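Long-range contacts in 3-dehydroquinate dehydratase (Thermus thermophilus, PDB 2UYG), which catalyses the dehydration of 3-dehydroquinate to 3-dehydroshikimate on the route to chorismate, probably by trans elimination through an enolate intermediate: residues L3-P8 and E57-A62; N9-G14 and F46-Y51; L68-N73 and L93-V98. One frame throughout, in Å; residues are numbered along the deposited sequence.

The three contacts belong to one flavodoxin-like domain, built on a five-stranded parallel sheet with the order 44-48, 2-6, 69-73, 95-99, 121-124. Contact 1 lays helix 52-61 against strand 2-6; contact 2, nested within the loop it closes, joins the turn after strand 2-6 to the end of strand 44-48. Contact 3 follows both along the chain and pairs strands 69-73 and 95-99. The centre of contact 1 is about 12 Å from that of contact 2 and 9 Å from that of contact 3, while contacts 2 and 3 lie 16 Å apart. At the C-terminal ends of the strands, Leu-10 touches Asn-73, a predicted substrate-binding residue.

Contact 1 (L3-P8 and E57-A62); sequences LILNGP and EWVQQA
Leu-3 and Leu-5, two residues apart on strand 2-6, reach into the inner side of helix 52-61, the packing of sheet against helix expected of a flavodoxin-like alpha/beta fold. The Leu-5 methyls divide the work. CD1 settles between the two helix residues, 3.8 Å from Trp-58 CB and 3.7 Å from Val-59 CG1, while CD2 approaches the indole obliquely at CE3, 4.0 Å away. Leu-3 is engaged further along the helix, where its CD1 meets Ala-62 CB at 3.7 Å. The side chains that meet across the contact do so through carbon atoms, and four of the five residues are buried.

In Leu-5, CG stands anti to the carbonyl carbon (chi1 -58°), and this places the branch point from which both methyls reach the helix. Trp-58 has the same first torsion, which sets its CG beside the backbone N.

Strand and helix run nearly antiparallel, at 161°, with their axes 9.9 Å apart at the closest. This follows from the beta-alpha-beta crossover in which helix 52-61 links strand 44-48 to strand 69-73 and passes over strand 2-6 between them. Ile-70 and Leu-72 of strand 69-73 touch Leu-5, and Leu-84 and Ala-87 of helix 82-89 pack on Val-59. Away from the strand, Glu-57 and Gln-60 hydrogen-bond to Asn-9, Asn-11, Asn-50 and Tyr-51 of a neighbouring subunit, so the helix serves the sheet with one side and the dodecamer with another.

Near the last turn of the helix, Trp-58 O accepts a weak hydrogen bond from Ala-62 N at 3.2 Å, and the CD1 methyl of Leu-3 rests 3.8 Å from that same oxygen.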
ATOM      1  N   LEU A   3       2.103  14.951 -37.220  1.00 25.95           N
ATOM      2  CA  LEU A   3       3.431  14.635 -36.736  1.00 26.97           C
ATOM      3  C   LEU A   3       3.327  13.369 -35.897  1.00 25.60           C
ATOM      4  O   LEU A   3       2.509  13.334 -34.986  1.00 24.40           O
ATOM      5  CB  LEU A   3       3.972  15.777 -35.811  1.00 25.77           C
ATOM      6  CG  LEU A   3       5.383  16.377 -35.726  1.00 32.56           C
ATOM      7  CD1 LEU A   3       5.760  16.971 -34.302  1.00 33.12           C
ATOM      8  CD2 LEU A   3       6.602  15.668 -36.315  1.00 30.34           C
ATOM      9  N   ILE A   4       4.210  12.419 -36.170  1.00 24.21           N
ATOM     10  CA  ILE A   4       4.307  11.113 -35.536  1.00 24.54           C
ATOM     11  C   ILE A   4       5.641  11.129 -34.795  1.00 23.42           C
ATOM     12  O   ILE A   4       6.629  11.293 -35.410  1.00 23.33           O
ATOM     13  CB  ILE A   4       4.334   9.945 -36.573  1.00 24.18           C
ATOM     14  CG1 ILE A   4       3.091  10.012 -37.465  1.00 26.68           C
ATOM     15  CG2 ILE A   4       4.403   8.586 -35.892  1.00 24.84           C
ATOM     16  CD1 ILE A   4       3.027   8.887 -38.448  1.00 26.63           C
ATOM     17  N   LEU A   5       5.623  11.059 -33.473  1.00 23.18           N
ATOM     18  CA  LEU A   5       6.811  11.238 -32.635  1.00 23.79           C
ATOM     19  C   LEU A   5       6.981  10.033 -31.834  1.00 24.27           C
ATOM     20  O   LEU A   5       5.996   9.584 -31.255  1.00 25.03           O
ATOM     21  CB  LEU A   5       6.647  12.367 -31.642  1.00 22.33           C
ATOM     22  CG  LEU A   5       6.338  13.689 -32.286  1.00 25.75           C
ATOM     23  CD1 LEU A   5       6.155  14.801 -31.238  1.00 26.44           C
ATOM     24  CD2 LEU A   5       7.363  14.023 -33.289  1.00 30.27           C
ATOM     25  N   ASN A   6       8.246   9.599 -31.704  1.00 25.08           N
ATOM     26  CA  ASN A   6       8.650   8.364 -31.096  1.00 23.78           C
ATOM     27  C   ASN A   6       9.795   8.601 -30.113  1.00 24.99           C
ATOM     28  O   ASN A   6      10.727   9.302 -30.441  1.00 24.86           O
ATOM     29  CB  ASN A   6       9.121   7.395 -32.150  1.00 23.25           C
ATOM     30  CG  ASN A   6       8.093   7.115 -33.162  1.00 28.12           C
ATOM     31  OD1 ASN A   6       8.131   7.689 -34.272  1.00 33.45           O
ATOM     32  ND2 ASN A   6       7.165   6.189 -32.838  1.00 18.04           N
ATOM     33  N   GLY A   7       9.706   7.925 -28.934  1.00 23.77           N
ATOM     34  CA  GLY A   7      10.559   8.058 -27.803  1.00 22.66           C
ATOM     35  C   GLY A   7      11.706   7.036 -27.896  1.00 23.48           C
ATOM     36  O   GLY A   7      11.949   6.311 -28.916  1.00 19.42           O
ATOM     37  N   PRO A   8      12.423   6.982 -26.782  1.00 22.64           N
ATOM     38  CA  PRO A   8      13.622   6.177 -26.668  1.00 22.34           C
ATOM     39  C   PRO A   8      13.500   4.753 -27.086  1.00 22.38           C
ATOM     40  O   PRO A   8      12.410   4.103 -27.091  1.00 21.52           O
ATOM     41  CB  PRO A   8      13.989   6.329 -25.245  1.00 24.61           C
ATOM     42  CG  PRO A   8      12.876   7.101 -24.607  1.00 25.13           C
ATOM     43  CD  PRO A   8      12.139   7.743 -25.599  1.00 22.94           C
ATOM     44  N   GLU A  57      10.110  19.193 -26.768  1.00 23.21           N
ATOM     45  CA  GLU A  57      10.196  20.344 -27.638  1.00 23.31           C
ATOM     46  C   GLU A  57       9.385  20.097 -28.900  1.00 22.57           C
ATOM     47  O   GLU A  57       8.606  20.943 -29.252  1.00 20.78           O
ATOM     48  CB  GLU A  57      11.646  20.753 -27.924  1.00 22.92           C
ATOM     49  CG  GLU A  57      12.204  21.396 -26.692  1.00 28.26           C
ATOM     50  CD  GLU A  57      13.584  21.986 -26.773  1.00 31.61           C
ATOM     51  OE1 GLU A  57      14.417  21.534 -27.556  1.00 33.72           O
ATOM     52  OE2 GLU A  57      13.830  22.882 -25.935  1.00 32.65           O
ATOM     53  N   TRP A  58       9.501  18.918 -29.507  1.00 22.90           N
ATOM     54  CA  TRP A  58       8.702  18.603 -30.683  1.00 22.57           C
ATOM     55  C   TRP A  58       7.196  18.608 -30.384  1.00 24.04           C
ATOM     56  O   TRP A  58       6.366  19.075 -31.218  1.00 25.86           O
ATOM     57  CB  TRP A  58       9.095  17.257 -31.216  1.00 21.38           C
ATOM     58  CG  TRP A  58      10.398  17.164 -31.892  1.00 22.64           C
ATOM     59  CD1 TRP A  58      11.053  18.195 -32.632  1.00 23.31           C
ATOM     60  CD2 TRP A  58      11.152  15.967 -32.146  1.00 19.44           C
ATOM     61  NE1 TRP A  58      12.183  17.684 -33.219  1.00 21.91           N
ATOM     62  CE2 TRP A  58      12.276  16.332 -32.953  1.00 18.83           C
ATOM     63  CE3 TRP A  58      11.038  14.598 -31.690  1.00 20.72           C
ATOM     64  CZ2 TRP A  58      13.327  15.413 -33.267  1.00 23.22           C
ATOM     65  CZ3 TRP A  58      12.014  13.680 -32.039  1.00 17.52           C
ATOM     66  CH2 TRP A  58      13.141  14.064 -32.860  1.00 26.36           C
ATOM     67  N   VAL A  59       6.749  18.096 -29.244  1.00 25.10           N
ATOM     68  CA  VAL A  59       5.323  18.243 -29.053  1.00 24.49           C
ATOM     69  C   VAL A  59       4.997  19.703 -28.889  1.00 23.91           C
ATOM     70  O   VAL A  59       4.042  20.194 -29.521  1.00 22.23           O
ATOM     71  CB  VAL A  59       4.570  17.233 -28.030  1.00 24.68           C
ATOM     72  CG1 VAL A  59       5.254  15.926 -27.820  1.00 23.60           C
ATOM     73  CG2 VAL A  59       4.074  17.920 -26.865  1.00 27.14           C
ATOM     74  N   GLN A  60       5.858  20.442 -28.181  1.00 24.58           N
ATOM     75  CA  GLN A  60       5.539  21.849 -27.864  1.00 24.80           C
ATOM     76  C   GLN A  60       5.401  22.709 -29.122  1.00 27.02           C
ATOM     77  O   GLN A  60       4.426  23.524 -29.243  1.00 28.30           O
ATOM     78  CB  GLN A  60       6.609  22.481 -26.960  1.00 23.80           C
ATOM     79  CG  GLN A  60       6.613  22.131 -25.505  1.00 21.56           C
ATOM     80  CD  GLN A  60       7.864  22.693 -24.772  1.00 22.54           C
ATOM     81  OE1 GLN A  60       8.751  23.276 -25.378  1.00 20.77           O
ATOM     82  NE2 GLN A  60       7.926  22.488 -23.512  1.00 20.45           N
ATOM     83  N   GLN A  61       6.359  22.573 -30.031  1.00 26.66           N
ATOM     84  CA  GLN A  61       6.513  23.521 -31.184  1.00 28.54           C
ATOM     85  C   GLN A  61       5.585  22.982 -32.336  1.00 27.06           C
ATOM     86  O   GLN A  61       5.382  23.660 -33.298  1.00 28.54           O
ATOM     87  CB  GLN A  61       8.049  23.601 -31.627  1.00 28.11           C
ATOM     88  CG  GLN A  61       8.808  24.998 -32.179  1.00 34.84           C
ATOM     89  CD  GLN A  61       9.604  25.821 -31.013  1.00 41.73           C
ATOM     90  OE1 GLN A  61       8.977  26.441 -30.128  1.00 49.67           O
ATOM     91  NE2 GLN A  61      10.950  25.760 -31.018  1.00 47.08           N
ATOM     92  N   ALA A  62       5.037  21.766 -32.272  1.00 26.82           N
ATOM     93  CA  ALA A  62       4.319  21.189 -33.422  1.00 26.22           C
ATOM     94  C   ALA A  62       3.228  22.064 -34.118  1.00 26.24           C
ATOM     95  O   ALA A  62       3.166  22.143 -35.367  1.00 26.62           O
ATOM     96  CB  ALA A  62       3.757  19.837 -33.100  1.00 26.64           C
TER

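Contact 2 (N9-G14 and F46-Y51); sequences NLNLLG and FRQTNY
Asn-9 and Asn-50 are joined by a nearly straight hydrogen bond, in which the backbone N of Asn-9 gives to Asn-50 OD1 at 2.8 Å, almost in line with the side-chain carbonyl. The amides of Gln-48 and Asn-11 lie beside the Asn-50 amide that takes this bond. Their planes are only 15° apart, Gln-48 OE1 coming 3.4 Å from Asn-11 CB. The chain of Gln-48 leaves with CG anti to the backbone N (chi1 -170°) and then bends at chi2, bringing CD toward Asn-11. Its NE2 is held chiefly by Gly-7 O and reaches Asn-50 OD1 only weakly, at 3.4 Å. Asn-50 crosses Asn-11 at about a right angle, its amide plane turned by 62°.

Asn-50 OD1 thus collects donors from Asn-9, from Gln-48 and from Gln-60 NE2 of a neighbouring subunit, whose amide also bonds Asn-9 and Asn-11. The amide cluster is therefore part of a subunit interface.

Between Gln-48 and Asn-50, Thr-49 OG1 accepts from Tyr-51 N in an ST turn. The contact consequently ties the short 3-10 turn after strand 2-6 to the junction where strand 44-48 passes into helix 52-61, whose N-cap is Tyr-51.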
ATOM      1  N   ASN A   9      14.657   4.263 -27.533  1.00 22.54           N
ATOM      2  CA  ASN A   9      14.825   2.894 -27.998  1.00 23.00           C
ATOM      3  C   ASN A   9      14.031   2.441 -29.258  1.00 22.58           C
ATOM      4  O   ASN A   9      14.226   1.333 -29.797  1.00 21.89           O
ATOM      5  CB  ASN A   9      14.582   1.926 -26.844  1.00 21.27           C
ATOM      6  CG  ASN A   9      15.424   2.259 -25.670  1.00 25.33           C
ATOM      7  OD1 ASN A   9      16.705   2.205 -25.727  1.00 21.43           O
ATOM      8  ND2 ASN A   9      14.750   2.645 -24.572  1.00 22.59           N
ATOM      9  N   LEU A  10      13.094   3.223 -29.711  1.00 22.58           N
ATOM     10  CA  LEU A  10      12.364   2.706 -30.873  1.00 24.01           C
ATOM     11  C   LEU A  10      13.234   2.733 -32.135  1.00 23.59           C
ATOM     12  O   LEU A  10      12.877   2.096 -33.135  1.00 24.84           O
ATOM     13  CB  LEU A  10      11.028   3.409 -31.049  1.00 23.87           C
ATOM     14  CG  LEU A  10       9.970   3.102 -29.953  1.00 23.28           C
ATOM     15  CD1 LEU A  10       9.136   4.310 -29.822  1.00 21.17           C
ATOM     16  CD2 LEU A  10       9.009   1.908 -30.415  1.00 25.07           C
ATOM     17  N   ASN A  11      14.348   3.461 -32.112  1.00 23.99           N
ATOM     18  CA  ASN A  11      15.344   3.356 -33.210  1.00 24.54           C
ATOM     19  C   ASN A  11      15.839   1.990 -33.445  1.00 26.97           C
ATOM     20  O   ASN A  11      16.308   1.689 -34.558  1.00 27.49           O
ATOM     21  CB  ASN A  11      16.531   4.335 -33.058  1.00 24.65           C
ATOM     22  CG  ASN A  11      17.170   4.282 -31.664  1.00 25.79           C
ATOM     23  OD1 ASN A  11      16.466   4.208 -30.684  1.00 23.98           O
ATOM     24  ND2 ASN A  11      18.482   4.275 -31.592  1.00 14.32           N
ATOM     25  N   LEU A  12      15.756   1.093 -32.442  1.00 29.99           N
ATOM     26  CA  LEU A  12      16.337  -0.248 -32.575  1.00 30.70           C
ATOM     27  C   LEU A  12      15.318  -1.355 -32.943  1.00 32.79           C
ATOM     28  O   LEU A  12      15.645  -2.539 -32.876  1.00 32.48           O
ATOM     29  CB  LEU A  12      17.124  -0.645 -31.348  1.00 31.59           C
ATOM     30  CG  LEU A  12      18.262   0.245 -30.850  1.00 32.92           C
ATOM     31  CD1 LEU A  12      18.935  -0.460 -29.626  1.00 35.18           C
ATOM     32  CD2 LEU A  12      19.284   0.703 -31.936  1.00 31.69           C
ATOM     33  N   LEU A  13      14.102  -0.983 -33.341  1.00 32.92           N
ATOM     34  CA  LEU A  13      13.107  -1.985 -33.721  1.00 34.49           C
ATOM     35  C   LEU A  13      13.710  -2.823 -34.839  1.00 35.89           C
ATOM     36  O   LEU A  13      14.440  -2.295 -35.695  1.00 36.01           O
ATOM     37  CB  LEU A  13      11.829  -1.322 -34.216  1.00 34.25           C
ATOM     38  CG  LEU A  13      10.485  -1.332 -33.470  1.00 34.68           C
ATOM     39  CD1 LEU A  13      10.518  -1.639 -31.986  1.00 35.25           C
ATOM     40  CD2 LEU A  13       9.860   0.007 -33.712  1.00 35.96           C
ATOM     41  N   GLY A  14      13.415  -4.119 -34.844  1.00 38.45           N
ATOM     42  CA  GLY A  14      14.080  -5.016 -35.790  1.00 40.18           C
ATOM     43  C   GLY A  14      14.901  -6.005 -35.041  1.00 42.30           C
ATOM     44  O   GLY A  14      14.539  -7.167 -35.087  1.00 43.60           O
ATOM     45  N   PHE A  46       7.556  12.041 -39.555  1.00 25.96           N
ATOM     46  CA  PHE A  46       7.849  10.992 -38.610  1.00 25.56           C
ATOM     47  C   PHE A  46       9.195  11.285 -37.992  1.00 24.96           C
ATOM     48  O   PHE A  46      10.138  11.440 -38.707  1.00 24.21           O
ATOM     49  CB  PHE A  46       7.946   9.658 -39.402  1.00 25.51           C
ATOM     50  CG  PHE A  46       8.015   8.404 -38.531  1.00 22.31           C
ATOM     51  CD1 PHE A  46       6.915   7.644 -38.333  1.00 23.07           C
ATOM     52  CD2 PHE A  46       9.226   7.970 -38.009  1.00 29.01           C
ATOM     53  CE1 PHE A  46       6.963   6.509 -37.592  1.00 24.67           C
ATOM     54  CE2 PHE A  46       9.297   6.826 -37.236  1.00 26.30           C
ATOM     55  CZ  PHE A  46       8.161   6.089 -37.031  1.00 25.75           C
ATOM     56  N   ARG A  47       9.290  11.290 -36.668  1.00 23.83           N
ATOM     57  CA  ARG A  47      10.521  11.600 -35.965  1.00 23.88           C
ATOM     58  C   ARG A  47      10.650  10.672 -34.674  1.00 24.65           C
ATOM     59  O   ARG A  47       9.617  10.156 -34.076  1.00 25.23           O
ATOM     60  CB  ARG A  47      10.553  13.053 -35.587  1.00 24.45           C
ATOM     61  CG  ARG A  47      10.480  14.079 -36.715  1.00 28.81           C
ATOM     62  CD  ARG A  47      10.302  15.577 -36.329  1.00 32.04           C
ATOM     63  NE  ARG A  47      10.517  16.501 -37.492  1.00 43.50           N
ATOM     64  CZ  ARG A  47      10.880  16.161 -38.845  1.00 45.44           C
ATOM     65  NH1 ARG A  47      10.976  14.914 -39.353  1.00 53.60           N
ATOM     66  NH2 ARG A  47      11.115  17.087 -39.745  1.00 42.43           N
ATOM     67  N   GLN A  48      11.894  10.403 -34.309  1.00 23.16           N
ATOM     68  CA  GLN A  48      12.256   9.630 -33.161  1.00 22.90           C
ATOM     69  C   GLN A  48      13.480  10.254 -32.467  1.00 23.81           C
ATOM     70  O   GLN A  48      14.358  10.779 -33.165  1.00 22.43           O
ATOM     71  CB  GLN A  48      12.645   8.223 -33.600  1.00 23.47           C
ATOM     72  CG  GLN A  48      12.823   7.235 -32.366  1.00 23.37           C
ATOM     73  CD  GLN A  48      14.245   7.094 -31.807  1.00 22.09           C
ATOM     74  OE1 GLN A  48      15.208   7.384 -32.462  1.00 21.42           O
ATOM     75  NE2 GLN A  48      14.350   6.728 -30.535  1.00 22.08           N
ATOM     76  N   THR A  49      13.526  10.165 -31.112  1.00 23.11           N
ATOM     77  CA  THR A  49      14.694  10.512 -30.281  1.00 21.67           C
ATOM     78  C   THR A  49      14.776   9.663 -28.963  1.00 21.95           C
ATOM     79  O   THR A  49      13.808   9.162 -28.414  1.00 20.70           O
ATOM     80  CB  THR A  49      14.570  11.998 -29.924  1.00 21.65           C
ATOM     81  OG1 THR A  49      15.493  12.314 -28.942  1.00 19.01           O
ATOM     82  CG2 THR A  49      13.216  12.273 -29.127  1.00 22.48           C
ATOM     83  N   ASN A  50      15.948   9.606 -28.398  1.00 22.65           N
ATOM     84  CA  ASN A  50      16.138   8.964 -27.128  1.00 21.64           C
ATOM     85  C   ASN A  50      16.096   9.990 -25.950  1.00 22.91           C
ATOM     86  O   ASN A  50      16.239   9.558 -24.813  1.00 20.00           O
ATOM     87  CB  ASN A  50      17.473   8.267 -27.128  1.00 21.36           C
ATOM     88  CG  ASN A  50      17.515   7.044 -28.069  1.00 23.07           C
ATOM     89  OD1 ASN A  50      16.637   6.180 -28.029  1.00 17.15           O
ATOM     90  ND2 ASN A  50      18.555   6.982 -28.923  1.00 21.76           N
ATOM     91  N   TYR A  51      15.904  11.301 -26.261  1.00 22.00           N
ATOM     92  CA  TYR A  51      15.963  12.383 -25.301  1.00 23.05           C
ATOM     93  C   TYR A  51      14.588  12.980 -24.950  1.00 21.69           C
ATOM     94  O   TYR A  51      13.827  13.428 -25.817  1.00 21.50           O
ATOM     95  CB  TYR A  51      16.787  13.556 -25.787  1.00 23.61           C
ATOM     96  CG  TYR A  51      18.277  13.328 -25.858  1.00 25.30           C
ATOM     97  CD1 TYR A  51      19.098  13.968 -24.984  1.00 24.72           C
ATOM     98  CD2 TYR A  51      18.853  12.509 -26.874  1.00 21.01           C
ATOM     99  CE1 TYR A  51      20.442  13.804 -25.049  1.00 26.60           C
ATOM    100  CE2 TYR A  51      20.185  12.327 -26.924  1.00 19.73           C
ATOM    101  CZ  TYR A  51      20.983  12.993 -26.024  1.00 23.30           C
ATOM    102  OH  TYR A  51      22.321  12.902 -26.066  1.00 25.88           O
TER

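Contact 3 (L68-N73 and L93-V98); sequences LAIVLN and LPVVEV
Ile-70 and Leu-72 alternate with Pro-94, Val-96 and Val-98 in a ladder of four backbone hydrogen bonds, all 2.8 to 3.0 Å long: Ile-70 N to Pro-94 O, Val-96 N to Ile-70 O, Leu-72 N to Val-96 O and Val-98 N to Leu-72 O. In the last, the donor stands well above the carbonyl plane. This is the parallel pairing that closes the beta-alpha-beta unit around helix 82-89.

On one face Leu-72 CB packs against Val-95 CG1 at 3.9 Å, with Ile-88 of the helix covering both residues. The other face has Val-71 CG1 3.9 Å from Val-98 CG2, against helix 129-140, where Leu-138 touches Val-71 and Tyr-131 and Ala-134 touch Val-98. Where the pairing begins, Leu-93 crosses Ile-70 at about a right angle, its CD1 lying 4.0 Å from Ile-70 CD1. An alanine at Leu-93 would probably open a gap beside Ile-70 CD1 and Ala-69 N.

Polar side chains appear toward the C-terminal ends. Asn-73, predicted to bind substrate, uses its amide on Gly-75 N and Tyr-131 OH; Glu-97 bonds Thr-115, Ser-113 and the predicted proton donor, His-99. The apolar packing of the two strands thus gives way to a hydrogen-bonded network that probably positions active-site groups.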
ATOM      1  N   LEU A  68      -1.533  19.585 -37.524  1.00 29.94           N
ATOM      2  CA  LEU A  68      -2.930  19.596 -37.010  1.00 31.77           C
ATOM      3  C   LEU A  68      -3.219  18.588 -35.903  1.00 29.90           C
ATOM      4  O   LEU A  68      -4.200  18.700 -35.217  1.00 30.11           O
ATOM      5  CB  LEU A  68      -3.868  19.384 -38.181  1.00 32.80           C
ATOM      6  CG  LEU A  68      -5.256  18.701 -38.418  1.00 44.60           C
ATOM      7  CD1 LEU A  68      -5.437  18.989 -40.004  1.00 49.92           C
ATOM      8  CD2 LEU A  68      -5.612  17.106 -38.095  1.00 47.93           C
ATOM      9  N   ALA A  69      -2.291  17.678 -35.679  1.00 28.69           N
ATOM     10  CA  ALA A  69      -2.442  16.541 -34.769  1.00 28.59           C
ATOM     11  C   ALA A  69      -1.071  15.834 -34.594  1.00 26.44           C
ATOM     12  O   ALA A  69      -0.245  15.878 -35.500  1.00 25.31           O
ATOM     13  CB  ALA A  69      -3.514  15.512 -35.363  1.00 29.54           C
ATOM     14  N   ILE A  70      -0.859  15.207 -33.450  1.00 25.21           N
ATOM     15  CA  ILE A  70       0.363  14.448 -33.154  1.00 25.03           C
ATOM     16  C   ILE A  70       0.000  13.048 -32.772  1.00 25.54           C
ATOM     17  O   ILE A  70      -0.954  12.840 -32.049  1.00 25.29           O
ATOM     18  CB  ILE A  70       1.099  15.083 -31.954  1.00 24.85           C
ATOM     19  CG1 ILE A  70       1.609  16.511 -32.281  1.00 23.71           C
ATOM     20  CG2 ILE A  70       2.252  14.225 -31.503  1.00 24.11           C
ATOM     21  CD1 ILE A  70       1.651  17.348 -31.044  1.00 20.41           C
ATOM     22  N   VAL A  71       0.777  12.080 -33.267  1.00 26.05           N
ATOM     23  CA  VAL A  71       0.648  10.701 -32.880  1.00 26.94           C
ATOM     24  C   VAL A  71       1.934  10.430 -32.111  1.00 26.63           C
ATOM     25  O   VAL A  71       2.996  10.634 -32.688  1.00 26.13           O
ATOM     26  CB  VAL A  71       0.503   9.821 -34.145  1.00 27.12           C
ATOM     27  CG1 VAL A  71       0.560   8.383 -33.820  1.00 28.15           C
ATOM     28  CG2 VAL A  71      -0.790  10.163 -34.900  1.00 29.56           C
ATOM     29  N   LEU A  72       1.824   9.852 -30.896  1.00 24.30           N
ATOM     30  CA  LEU A  72       2.875   9.847 -29.938  1.00 23.57           C
ATOM     31  C   LEU A  72       3.051   8.531 -29.251  1.00 23.37           C
ATOM     32  O   LEU A  72       2.147   8.057 -28.596  1.00 23.67           O
ATOM     33  CB  LEU A  72       2.534  10.916 -28.862  1.00 24.16           C
ATOM     34  CG  LEU A  72       3.475  11.008 -27.687  1.00 23.69           C
ATOM     35  CD1 LEU A  72       4.784  11.451 -28.248  1.00 26.12           C
ATOM     36  CD2 LEU A  72       2.987  12.106 -26.637  1.00 23.79           C
ATOM     37  N   ASN A  73       4.251   7.963 -29.371  1.00 23.04           N
ATOM     38  CA  ASN A  73       4.654   6.737 -28.747  1.00 22.02           C
ATOM     39  C   ASN A  73       5.862   7.146 -27.904  1.00 22.52           C
ATOM     40  O   ASN A  73       7.019   7.224 -28.449  1.00 24.57           O
ATOM     41  CB  ASN A  73       5.073   5.652 -29.755  1.00 19.98           C
ATOM     42  CG  ASN A  73       5.499   4.349 -29.049  1.00 21.20           C
ATOM     43  OD1 ASN A  73       5.696   4.355 -27.854  1.00 18.52           O
ATOM     44  ND2 ASN A  73       5.546   3.237 -29.772  1.00 18.99           N
ATOM     45  N   LEU A  93      -2.915  20.908 -29.957  1.00 28.17           N
ATOM     46  CA  LEU A  93      -3.171  19.869 -30.902  1.00 27.96           C
ATOM     47  C   LEU A  93      -3.718  18.601 -30.197  1.00 30.13           C
ATOM     48  O   LEU A  93      -3.390  18.302 -29.026  1.00 31.94           O
ATOM     49  CB  LEU A  93      -1.890  19.538 -31.677  1.00 27.29           C
ATOM     50  CG  LEU A  93      -1.169  20.601 -32.524  1.00 24.62           C
ATOM     51  CD1 LEU A  93      -0.160  19.944 -33.409  1.00 20.69           C
ATOM     52  CD2 LEU A  93      -2.082  21.552 -33.338  1.00 23.27           C
ATOM     53  N   PRO A  94      -4.597  17.903 -30.864  1.00 29.65           N
ATOM     54  CA  PRO A  94      -4.986  16.567 -30.406  1.00 30.27           C
ATOM     55  C   PRO A  94      -3.787  15.625 -30.442  1.00 29.34           C
ATOM     56  O   PRO A  94      -3.117  15.591 -31.478  1.00 27.23           O
ATOM     57  CB  PRO A  94      -5.964  16.102 -31.491  1.00 30.02           C
ATOM     58  CG  PRO A  94      -5.719  16.989 -32.605  1.00 30.89           C
ATOM     59  CD  PRO A  94      -5.368  18.331 -32.032  1.00 29.71           C
ATOM     60  N   VAL A  95      -3.597  14.850 -29.386  1.00 26.75           N
ATOM     61  CA  VAL A  95      -2.527  13.895 -29.317  1.00 27.26           C
ATOM     62  C   VAL A  95      -3.123  12.450 -29.143  1.00 26.91           C
ATOM     63  O   VAL A  95      -3.967  12.222 -28.272  1.00 28.23           O
ATOM     64  CB  VAL A  95      -1.645  14.221 -28.168  1.00 28.07           C
ATOM     65  CG1 VAL A  95      -0.506  13.239 -28.086  1.00 29.17           C
ATOM     66  CG2 VAL A  95      -1.085  15.643 -28.266  1.00 27.14           C
ATOM     67  N   VAL A  96      -2.741  11.534 -30.028  1.00 24.04           N
ATOM     68  CA  VAL A  96      -3.109  10.159 -29.928  1.00 24.70           C
ATOM     69  C   VAL A  96      -1.851   9.355 -29.493  1.00 24.69           C
ATOM     70  O   VAL A  96      -0.834   9.474 -30.102  1.00 23.47           O
ATOM     71  CB  VAL A  96      -3.590   9.562 -31.249  1.00 24.64           C
ATOM     72  CG1 VAL A  96      -4.075   8.135 -31.012  1.00 24.14           C
ATOM     73  CG2 VAL A  96      -4.791  10.401 -31.851  1.00 25.46           C
ATOM     74  N   GLU A  97      -1.967   8.600 -28.404  1.00 23.10           N
ATOM     75  CA  GLU A  97      -0.868   7.841 -27.818  1.00 23.10           C
ATOM     76  C   GLU A  97      -0.958   6.469 -28.451  1.00 21.14           C
ATOM     77  O   GLU A  97      -1.982   5.883 -28.456  1.00 22.46           O
ATOM     78  CB  GLU A  97      -1.016   7.745 -26.291  1.00 22.31           C
ATOM     79  CG  GLU A  97       0.086   6.969 -25.659  1.00 25.37           C
ATOM     80  CD  GLU A  97       0.096   6.984 -24.122  1.00 27.41           C
ATOM     81  OE1 GLU A  97       0.266   5.887 -23.479  1.00 27.78           O
ATOM     82  OE2 GLU A  97      -0.071   8.055 -23.561  1.00 32.19           O
ATOM     83  N   VAL A  98       0.123   5.969 -28.951  1.00 21.74           N
ATOM     84  CA  VAL A  98       0.203   4.683 -29.637  1.00 23.29           C
ATOM     85  C   VAL A  98       1.292   3.830 -29.034  1.00 23.08           C
ATOM     86  O   VAL A  98       2.354   4.338 -28.614  1.00 21.70           O
ATOM     87  CB  VAL A  98       0.430   5.117 -31.145  1.00 25.08           C
ATOM     88  CG1 VAL A  98       1.141   4.205 -31.921  1.00 32.59           C
ATOM     89  CG2 VAL A  98      -0.950   5.433 -31.760  1.00 24.57           C
TER